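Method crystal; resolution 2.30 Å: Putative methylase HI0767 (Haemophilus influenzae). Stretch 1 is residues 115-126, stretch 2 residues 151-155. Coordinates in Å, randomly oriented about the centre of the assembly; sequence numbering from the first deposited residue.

Stretch 1 115-126: DFLKQPQNQPHF
Stretch 2 (151-155) NWLKP

Parallel strand pairing often sits beside a packed aromatic side chain, and this putative methylase offers a worked example. Stretch 1 leaves a helix at Phe 116 (phi/psi -55/-45), passes through a type I turn from Phe 116 to Gln 119, with Leu 117 at -73/-2 and Lys 118 at -80/-11, and then runs largely extended, apart from Asn 122 (-74/-26) and His 125 (-122/-26), to Phe 126 (-120/136). Stretch 2 starts with Asn 151 in the left-handed region (53/48), continues through Trp 152 (-93/-30) and becomes extended at Leu 153 (-90/135) and Lys 154 (-87/155).

The two stretches meet in parallel, Phe 126 pairing with Leu 153 at a CA–CA distance of 5.1 Å. Trp 152 O accepts two hydrogen bonds, from His 125 N (2.8 Å) and Phe 126 N (3.1 Å), and Lys 154 N returns one to Phe 126 O (3.0 Å). Upstream, the t rotamer of Asn 151 carries ND2 to Gln 121 O, a hydrogen bond of 2.8 Å, while Pro 124 CA approaches Asn 151 O at 3.4 Å in a CA-H...O contact.

Although the CA-to-CB bond of Trp 152 points away, its m rotamer (chi2 98°) brings the indole back against stretch 1. Trp 152 NE1 donates to Leu 117 O at 3.0 Å, giving the one polar atom of this buried ring a partner. Opposite faces are covered by Leu 117 (m, t), whose CD2 lies 3.7 Å from the five-membered-ring centroid of Trp 152, and Gln 121 (m, m), whose CG lies 3.2 Å from the six-membered-ring centroid. Gln 121 NE2 also donates to Gln 119 O (2.7 Å), tying its amide to the loop. The indole edge meets the His 125 face, with planes at 72°, whereas Phe 126 lies rim to rim with it, CE1 3.5 Å from Trp 152 CE3.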

ATOM      1  N   ASP A 115      -3.474  12.632  -7.231  1.00 19.90           N
ATOM      2  CA  ASP A 115      -3.543  13.050  -8.626  1.00 19.82           C
ATOM      3  C   ASP A 115      -3.230  11.903  -9.566  1.00 17.77           C
ATOM      4  O   ASP A 115      -3.864  11.767 -10.611  1.00 17.50           O
ATOM      5  CB  ASP A 115      -2.605  14.239  -8.901  1.00 21.46           C
ATOM      6  CG  ASP A 115      -3.142  15.548  -8.329  1.00 23.57           C
ATOM      7  OD1 ASP A 115      -4.359  15.801  -8.463  1.00 25.19           O
ATOM      8  OD2 ASP A 115      -2.356  16.328  -7.756  1.00 26.02           O
ATOM      9  N   PHE A 116      -2.260  11.076  -9.193  1.00 15.74           N
ATOM     10  CA  PHE A 116      -1.882   9.928 -10.009  1.00 17.05           C
ATOM     11  C   PHE A 116      -3.093   9.033 -10.304  1.00 17.85           C
ATOM     12  O   PHE A 116      -3.289   8.596 -11.437  1.00 15.64           O
ATOM     13  CB  PHE A 116      -0.799   9.107  -9.289  1.00 16.38           C
ATOM     14  CG  PHE A 116      -0.570   7.729  -9.871  1.00 14.44           C
ATOM     15  CD1 PHE A 116      -1.086   6.599  -9.243  1.00 15.69           C
ATOM     16  CD2 PHE A 116       0.201   7.559 -11.016  1.00 14.28           C
ATOM     17  CE1 PHE A 116      -0.825   5.312  -9.741  1.00 15.42           C
ATOM     18  CE2 PHE A 116       0.468   6.278 -11.526  1.00 13.46           C
ATOM     19  CZ  PHE A 116      -0.047   5.155 -10.883  1.00 13.86           C
ATOM     20  N   LEU A 117      -3.894   8.776  -9.272  1.00 17.66           N
ATOM     21  CA  LEU A 117      -5.071   7.922  -9.388  1.00 18.01           C
ATOM     22  C   LEU A 117      -6.261   8.529 -10.142  1.00 16.68           C
ATOM     23  O   LEU A 117      -7.269   7.860 -10.320  1.00 16.28           O
ATOM     24  CB  LEU A 117      -5.529   7.471  -7.988  1.00 15.22           C
ATOM     25  CG  LEU A 117      -4.571   6.607  -7.151  1.00 15.77           C
ATOM     26  CD1 LEU A 117      -5.180   6.366  -5.782  1.00 11.74           C
ATOM     27  CD2 LEU A 117      -4.306   5.273  -7.851  1.00 15.09           C
ATOM     28  N   LYS A 118      -6.156   9.780 -10.582  1.00 17.83           N
ATOM     29  CA  LYS A 118      -7.262  10.405 -11.322  1.00 19.73           C
ATOM     30  C   LYS A 118      -7.277   9.961 -12.782  1.00 20.58           C
ATOM     31  O   LYS A 118      -8.240  10.215 -13.507  1.00 23.89           O
ATOM     32  CB  LYS A 118      -7.170  11.933 -11.277  1.00 18.48           C
ATOM     33  CG  LYS A 118      -7.428  12.551  -9.923  1.00 21.17           C
ATOM     34  CD  LYS A 118      -7.240  14.063  -9.986  1.00 21.48           C
ATOM     35  CE  LYS A 118      -7.499  14.699  -8.637  1.00 22.92           C
ATOM     36  NZ  LYS A 118      -8.889  14.421  -8.200  1.00 23.57           N
ATOM     37  N   GLN A 119      -6.210   9.294 -13.209  1.00 20.36           N
ATOM     38  CA  GLN A 119      -6.100   8.812 -14.579  1.00 20.04           C
ATOM     39  C   GLN A 119      -6.872   7.498 -14.785  1.00 20.93           C
ATOM     40  O   GLN A 119      -6.478   6.461 -14.259  1.00 21.87           O
ATOM     41  CB  GLN A 119      -4.619   8.623 -14.914  1.00 18.34           C
ATOM     42  CG  GLN A 119      -4.347   8.053 -16.284  1.00 15.32           C
ATOM     43  CD  GLN A 119      -2.873   7.867 -16.533  1.00 16.63           C
ATOM     44  OE1 GLN A 119      -2.163   8.802 -16.926  1.00 15.04           O
ATOM     45  NE2 GLN A 119      -2.393   6.658 -16.291  1.00 15.10           N
ATOM     46  N   PRO A 120      -7.985   7.531 -15.550  1.00 21.24           N
ATOM     47  CA  PRO A 120      -8.818   6.346 -15.824  1.00 20.79           C
ATOM     48  C   PRO A 120      -8.030   5.215 -16.477  1.00 20.49           C
ATOM     49  O   PRO A 120      -7.456   5.394 -17.546  1.00 21.49           O
ATOM     50  CB  PRO A 120      -9.904   6.891 -16.753  1.00 19.99           C
ATOM     51  CG  PRO A 120     -10.056   8.314 -16.299  1.00 21.36           C
ATOM     52  CD  PRO A 120      -8.609   8.745 -16.115  1.00 20.99           C
ATOM     53  N   GLN A 121      -8.005   4.049 -15.846  1.00 17.53           N
ATOM     54  CA  GLN A 121      -7.251   2.937 -16.403  1.00 19.34           C
ATOM     55  C   GLN A 121      -8.081   1.981 -17.269  1.00 20.01           C
ATOM     56  O   GLN A 121      -9.218   1.653 -16.936  1.00 18.64           O
ATOM     57  CB  GLN A 121      -6.565   2.164 -15.269  1.00 19.42           C
ATOM     58  CG  GLN A 121      -5.581   3.002 -14.467  1.00 18.00           C
ATOM     59  CD  GLN A 121      -4.536   3.683 -15.346  1.00 20.16           C
ATOM     60  OE1 GLN A 121      -3.745   3.023 -16.018  1.00 21.75           O
ATOM     61  NE2 GLN A 121      -4.531   5.012 -15.341  1.00 19.57           N
ATOM     62  N   ASN A 122      -7.504   1.543 -18.385  1.00 21.92           N
ATOM     63  CA  ASN A 122      -8.189   0.617 -19.284  1.00 23.91           C
ATOM     64  C   ASN A 122      -8.213  -0.768 -18.692  1.00 25.61           C
ATOM     65  O   ASN A 122      -9.097  -1.557 -18.996  1.00 27.56           O
ATOM     66  CB  ASN A 122      -7.476   0.517 -20.620  1.00 24.85           C
ATOM     67  CG  ASN A 122      -7.350   1.836 -21.299  1.00 26.69           C
ATOM     68  OD1 ASN A 122      -8.176   2.727 -21.092  1.00 29.75           O
ATOM     69  ND2 ASN A 122      -6.322   1.979 -22.132  1.00 25.80           N
ATOM     70  N   GLN A 123      -7.232  -1.053 -17.843  1.00 26.89           N
ATOM     71  CA  GLN A 123      -7.100  -2.362 -17.220  1.00 28.04           C
ATOM     72  C   GLN A 123      -6.659  -2.202 -15.768  1.00 25.68           C
ATOM     73  O   GLN A 123      -5.837  -1.346 -15.464  1.00 24.57           O
ATOM     74  CB  GLN A 123      -6.058  -3.158 -18.003  1.00 33.65           C
ATOM     75  CG  GLN A 123      -6.007  -4.627 -17.709  1.00 40.97           C
ATOM     76  CD  GLN A 123      -5.143  -5.359 -18.712  1.00 45.81           C
ATOM     77  OE1 GLN A 123      -5.384  -5.292 -19.923  1.00 47.60           O
ATOM     78  NE2 GLN A 123      -4.129  -6.064 -18.219  1.00 47.52           N
ATOM     79  N   PRO A 124      -7.208  -3.015 -14.850  1.00 25.91           N
ATOM     80  CA  PRO A 124      -6.824  -2.910 -13.433  1.00 24.46           C
ATOM     81  C   PRO A 124      -5.322  -3.141 -13.258  1.00 23.79           C
ATOM     82  O   PRO A 124      -4.697  -3.810 -14.080  1.00 22.92           O
ATOM     83  CB  PRO A 124      -7.656  -4.009 -12.769  1.00 25.91           C
ATOM     84  CG  PRO A 124      -8.856  -4.125 -13.663  1.00 25.10           C
ATOM     85  CD  PRO A 124      -8.248  -4.043 -15.038  1.00 23.97           C
ATOM     86  N   HIS A 125      -4.734  -2.591 -12.203  1.00 23.14           N
ATOM     87  CA  HIS A 125      -3.301  -2.778 -11.988  1.00 24.23           C
ATOM     88  C   HIS A 125      -2.945  -3.432 -10.662  1.00 22.79           C
ATOM     89  O   HIS A 125      -1.904  -4.073 -10.553  1.00 22.12           O
ATOM     90  CB  HIS A 125      -2.543  -1.443 -12.021  1.00 26.82           C
ATOM     91  CG  HIS A 125      -2.600  -0.722 -13.329  1.00 28.51           C
ATOM     92  ND1 HIS A 125      -1.709   0.275 -13.664  1.00 29.76           N
ATOM     93  CD2 HIS A 125      -3.457  -0.823 -14.373  1.00 29.26           C
ATOM     94  CE1 HIS A 125      -2.014   0.755 -14.856  1.00 31.32           C
ATOM     95  NE2 HIS A 125      -3.071   0.105 -15.308  1.00 29.30           N
ATOM     96  N   PHE A 126      -3.802  -3.290  -9.658  1.00 20.14           N
ATOM     97  CA  PHE A 126      -3.440  -3.796  -8.347  1.00 18.81           C
ATOM     98  C   PHE A 126      -4.260  -4.860  -7.633  1.00 17.79           C
ATOM     99  O   PHE A 126      -5.492  -4.801  -7.591  1.00 18.58           O
ATOM    100  CB  PHE A 126      -3.263  -2.595  -7.418  1.00 15.79           C
ATOM    101  CG  PHE A 126      -2.432  -1.495  -8.012  1.00 14.71           C
ATOM    102  CD1 PHE A 126      -3.005  -0.274  -8.346  1.00 12.18           C
ATOM    103  CD2 PHE A 126      -1.066  -1.683  -8.245  1.00 14.05           C
ATOM    104  CE1 PHE A 126      -2.227   0.759  -8.910  1.00 11.35           C
ATOM    105  CE2 PHE A 126      -0.282  -0.661  -8.806  1.00 13.14           C
ATOM    106  CZ  PHE A 126      -0.870   0.561  -9.139  1.00  9.78           C
ATOM    107  N   ASN A 151     -11.034   2.383 -12.236  1.00 16.57           N
ATOM    108  CA  ASN A 151     -10.665   1.029 -12.640  1.00 15.75           C
ATOM    109  C   ASN A 151      -9.233   0.612 -12.293  1.00 15.09           C
ATOM    110  O   ASN A 151      -8.527   0.069 -13.137  1.00 17.62           O
ATOM    111  CB  ASN A 151     -10.888   0.948 -14.161  1.00 12.69           C
ATOM    112  CG  ASN A 151     -10.948  -0.475 -14.690  1.00 16.06           C
ATOM    113  OD1 ASN A 151     -11.538  -1.353 -14.069  1.00 16.73           O
ATOM    114  ND2 ASN A 151     -10.361  -0.699 -15.865  1.00 15.25           N
ATOM    115  N   TRP A 152      -8.811   0.843 -11.056  1.00 13.88           N
ATOM    116  CA  TRP A 152      -7.451   0.510 -10.647  1.00 12.39           C
ATOM    117  C   TRP A 152      -7.312  -0.861 -10.024  1.00 13.21           C
ATOM    118  O   TRP A 152      -6.255  -1.492 -10.115  1.00  9.61           O
ATOM    119  CB  TRP A 152      -6.935   1.516  -9.622  1.00 12.60           C
ATOM    120  CG  TRP A 152      -6.626   2.840 -10.177  1.00 14.04           C
ATOM    121  CD1 TRP A 152      -7.425   3.939 -10.160  1.00 13.33           C
ATOM    122  CD2 TRP A 152      -5.432   3.213 -10.873  1.00 14.22           C
ATOM    123  NE1 TRP A 152      -6.805   4.979 -10.804  1.00 16.36           N
ATOM    124  CE2 TRP A 152      -5.580   4.561 -11.251  1.00 14.24           C
ATOM    125  CE3 TRP A 152      -4.252   2.532 -11.214  1.00 15.57           C
ATOM    126  CZ2 TRP A 152      -4.590   5.253 -11.956  1.00 15.36           C
ATOM    127  CZ3 TRP A 152      -3.261   3.221 -11.920  1.00 15.36           C
ATOM    128  CH2 TRP A 152      -3.439   4.569 -12.281  1.00 17.26           C
ATOM    129  N   LEU A 153      -8.387  -1.304  -9.385  1.00 13.04           N
ATOM    130  CA  LEU A 153      -8.396  -2.562  -8.672  1.00 15.80           C
ATOM    131  C   LEU A 153      -8.808  -3.784  -9.430  1.00 19.34           C
ATOM    132  O   LEU A 153      -9.797  -3.795 -10.156  1.00 20.07           O
ATOM    133  CB  LEU A 153      -9.280  -2.441  -7.443  1.00 15.96           C
ATOM    134  CG  LEU A 153      -8.814  -1.340  -6.491  1.00 18.76           C
ATOM    135  CD1 LEU A 153      -9.828  -1.214  -5.384  1.00 18.69           C
ATOM    136  CD2 LEU A 153      -7.421  -1.655  -5.934  1.00 15.67           C
ATOM    137  N   LYS A 154      -8.032  -4.832  -9.224  1.00 21.94           N
ATOM    138  CA  LYS A 154      -8.300  -6.102  -9.843  1.00 22.75           C
ATOM    139  C   LYS A 154      -9.269  -6.812  -8.911  1.00 24.21           C
ATOM    140  O   LYS A 154      -9.324  -6.524  -7.705  1.00 23.09           O
ATOM    141  CB  LYS A 154      -6.992  -6.848  -9.988  1.00 23.70           C
ATOM    142  CG  LYS A 154      -6.005  -6.038 -10.807  1.00 25.76           C
ATOM    143  CD  LYS A 154      -4.676  -6.722 -10.939  1.00 27.44           C
ATOM    144  CE  LYS A 154      -4.844  -8.173 -11.293  1.00 29.39           C
ATOM    145  NZ  LYS A 154      -3.582  -8.692 -11.854  1.00 32.58           N
ATOM    146  N   PRO A 155     -10.057  -7.744  -9.451  1.00 25.13           N
ATOM    147  CA  PRO A 155     -11.017  -8.459  -8.612  1.00 26.05           C
ATOM    148  C   PRO A 155     -10.393  -9.086  -7.367  1.00 26.50           C
ATOM    149  O   PRO A 155      -9.298  -9.644  -7.414  1.00 26.17           O
ATOM    150  CB  PRO A 155     -11.627  -9.481  -9.582  1.00 26.83           C
ATOM    151  CG  PRO A 155     -10.537  -9.697 -10.616  1.00 27.49           C
ATOM    152  CD  PRO A 155     -10.042  -8.283 -10.824  1.00 28.03           C
TER